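Local coordinates for protein putative cytidylyltransferase (Burkholderia pseudomallei, PDB 5X9Q) that probably transfers the adenylyl group of ATP to D-glycero-beta-D-manno-heptose 1-phosphate, giving ADP-heptose and diphosphate, at residues Val44-His49 with Arg85-Gln90. Sequence-based numbering, arbitrary orientation.
Sequences VFDILH and RPINVQ
With its CG anti to the backbone N (chi1 -153°), Asp-46 sends its carboxylate across to the backbone N-H groups of Ile-87 and Asn-88, while Asn-88, CG anti to its own carbonyl carbon, returns its amide to the backbone of Asp-46. OD2 of Asp-46 accepts the N-H of Ile-87 through its syn lone pair, 2.9 Å from N of Ile-87; OD1 of Asp-46 takes the N-H of Asn-88 in a weak, bent bond, 3.2 Å from N of Asn-88. A carboxylate suits this place because its two oxygens can accept from successive N-H groups, and the short aspartate side chain keeps them close to its own backbone, whose carbonyl is bonded to Asn-88. There ND2 of Asn-88 donates to O of Asp-46 at 3.2 Å, nearly straight at 163° and almost in the amide plane of Asn-88, a task for which a primary amide is well made. Pro-86, which offers no N-H, presents CB 3.5 Å from OD2 of Asp-46, and its ring also meets Val-44 loosely. Beside the polar bonds, the CD1 tips of Ile-47 and Ile-87 touch at 3.9 Å, and Arg-169 and Lys-166 of the second subunit pack on these isoleucines. Arg-93 of helix 90-98 bonds to the carbonyls of Val-44 and Asn-88, joining both loops. The contact thus ties the loop after strand 38-43 of this nucleotidyltransferase fold to the one entering helix 90-98, its carboxylate accepting and its amide donating back to fix their spacing.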
loop_
_atom_site.group_PDB
_atom_site.type_symbol
_atom_site.label_atom_id
_atom_site.label_comp_id
_atom_site.label_asym_id
_atom_site.label_seq_id
_atom_site.Cartn_x
_atom_site.Cartn_y
_atom_site.Cartn_z
ATOM N N VAL A 44 0.335 11.297 -9.838
ATOM C CA VAL A 44 -0.848 11.755 -9.146
ATOM C C VAL A 44 -1.158 10.759 -8.029
ATOM O O VAL A 44 -1.374 11.140 -6.873
ATOM C CB VAL A 44 -2.038 11.918 -10.120
ATOM C CG1 VAL A 44 -3.256 12.331 -9.353
ATOM C CG2 VAL A 44 -1.673 12.976 -11.184
ATOM N N PHE A 45 -1.131 9.484 -8.400
ATOM C CA PHE A 45 -1.407 8.385 -7.499
ATOM C C PHE A 45 -2.758 8.581 -6.805
ATOM O O PHE A 45 -2.832 8.453 -5.576
ATOM C CB PHE A 45 -0.282 8.249 -6.468
ATOM C CG PHE A 45 1.066 7.945 -7.073
ATOM C CD1 PHE A 45 1.368 6.676 -7.520
ATOM C CD2 PHE A 45 2.033 8.922 -7.169
ATOM C CE1 PHE A 45 2.609 6.386 -8.071
ATOM C CE2 PHE A 45 3.281 8.635 -7.711
ATOM C CZ PHE A 45 3.562 7.370 -8.165
ATOM N N ASP A 46 -3.806 8.875 -7.593
ATOM C CA ASP A 46 -5.167 9.122 -7.068
ATOM C C ASP A 46 -5.702 7.898 -6.342
ATOM O O ASP A 46 -6.054 7.969 -5.172
ATOM C CB ASP A 46 -6.150 9.511 -8.184
ATOM C CG ASP A 46 -7.320 10.388 -7.670
ATOM O OD1 ASP A 46 -7.387 10.658 -6.448
ATOM O OD2 ASP A 46 -8.220 10.750 -8.474
ATOM N N ILE A 47 -5.790 6.786 -7.065
ATOM C CA ILE A 47 -6.134 5.482 -6.493
ATOM C C ILE A 47 -4.994 4.515 -6.738
ATOM O O ILE A 47 -4.651 4.257 -7.891
ATOM C CB ILE A 47 -7.425 4.890 -7.089
ATOM C CG1 ILE A 47 -8.615 5.753 -6.699
ATOM C CG2 ILE A 47 -7.692 3.506 -6.533
ATOM C CD1 ILE A 47 -9.855 5.394 -7.453
ATOM N N LEU A 48 -4.388 4.007 -5.663
ATOM C CA LEU A 48 -3.289 3.057 -5.802
ATOM C C LEU A 48 -3.803 1.756 -6.355
ATOM O O LEU A 48 -4.808 1.227 -5.878
ATOM C CB LEU A 48 -2.587 2.794 -4.470
ATOM C CG LEU A 48 -1.528 3.755 -3.958
ATOM C CD1 LEU A 48 -0.941 3.198 -2.687
ATOM C CD2 LEU A 48 -0.443 3.853 -4.986
ATOM N N HIS A 49 -3.083 1.217 -7.329
ATOM C CA HIS A 49 -3.371 -0.115 -7.811
ATOM C C HIS A 49 -2.070 -0.903 -7.822
ATOM O O HIS A 49 -1.009 -0.367 -7.492
ATOM C CB HIS A 49 -4.008 -0.084 -9.201
ATOM C CG HIS A 49 -3.223 0.691 -10.207
ATOM N ND1 HIS A 49 -2.026 0.237 -10.730
ATOM C CD2 HIS A 49 -3.496 1.852 -10.853
ATOM C CE1 HIS A 49 -1.569 1.113 -11.607
ATOM N NE2 HIS A 49 -2.442 2.104 -11.701
ATOM N N ARG A 85 -9.495 16.439 -12.047
ATOM C CA ARG A 85 -9.780 16.553 -10.624
ATOM C C ARG A 85 -9.722 15.178 -9.964
ATOM O O ARG A 85 -10.574 14.320 -10.195
ATOM C CB ARG A 85 -11.151 17.189 -10.400
ATOM C CG ARG A 85 -11.204 18.677 -10.705
ATOM C CD ARG A 85 -12.306 19.364 -9.917
ATOM N NE ARG A 85 -11.811 19.933 -8.664
ATOM C CZ ARG A 85 -12.552 20.643 -7.821
ATOM N NH1 ARG A 85 -12.019 21.121 -6.706
ATOM N NH2 ARG A 85 -13.829 20.878 -8.094
ATOM N N PRO A 86 -8.676 15.006 -9.161
ATOM C CA PRO A 86 -8.438 13.772 -8.420
ATOM C C PRO A 86 -9.455 13.707 -7.302
ATOM O O PRO A 86 -9.777 14.728 -6.696
ATOM C CB PRO A 86 -7.036 13.974 -7.849
ATOM C CG PRO A 86 -6.907 15.451 -7.703
ATOM C CD PRO A 86 -7.674 16.042 -8.852
ATOM N N ILE A 87 -9.962 12.514 -7.039
ATOM C CA ILE A 87 -10.984 12.334 -5.992
ATOM C C ILE A 87 -10.475 12.358 -4.548
ATOM O O ILE A 87 -11.257 12.347 -3.598
ATOM C CB ILE A 87 -11.779 11.031 -6.209
ATOM C CG1 ILE A 87 -10.882 9.813 -5.976
ATOM C CG2 ILE A 87 -12.376 10.998 -7.607
ATOM C CD1 ILE A 87 -11.644 8.514 -5.833
ATOM N N ASN A 88 -9.160 12.390 -4.407
ATOM C CA ASN A 88 -8.482 12.409 -3.155
ATOM C C ASN A 88 -7.643 13.621 -3.200
ATOM O O ASN A 88 -7.067 13.987 -4.225
ATOM C CB ASN A 88 -7.607 11.167 -2.994
ATOM C CG ASN A 88 -8.355 10.003 -2.373
ATOM O OD1 ASN A 88 -9.091 10.173 -1.400
ATOM N ND2 ASN A 88 -8.169 8.814 -2.930
ATOM N N VAL A 89 -7.610 14.287 -2.050
ATOM C CA VAL A 89 -6.858 15.510 -1.872
ATOM C C VAL A 89 -5.395 15.142 -1.739
ATOM O O VAL A 89 -5.049 14.068 -1.247
ATOM C CB VAL A 89 -7.339 16.298 -0.638
ATOM C CG1 VAL A 89 -8.757 16.805 -0.853
ATOM C CG2 VAL A 89 -7.260 15.429 0.609
ATOM N N GLN A 90 -4.539 16.044 -2.189
ATOM C CA GLN A 90 -3.105 15.827 -2.142
ATOM C C GLN A 90 -2.493 15.299 -0.855
ATOM O O GLN A 90 -1.421 14.692 -0.891
ATOM C CB GLN A 90 -2.352 17.131 -2.384
ATOM C CG GLN A 90 -0.891 16.943 -2.765
ATOM C CD GLN A 90 -0.129 18.253 -2.712
ATOM O OE1 GLN A 90 -0.731 19.329 -2.634
ATOM N NE2 GLN A 90 1.191 18.177 -2.811
#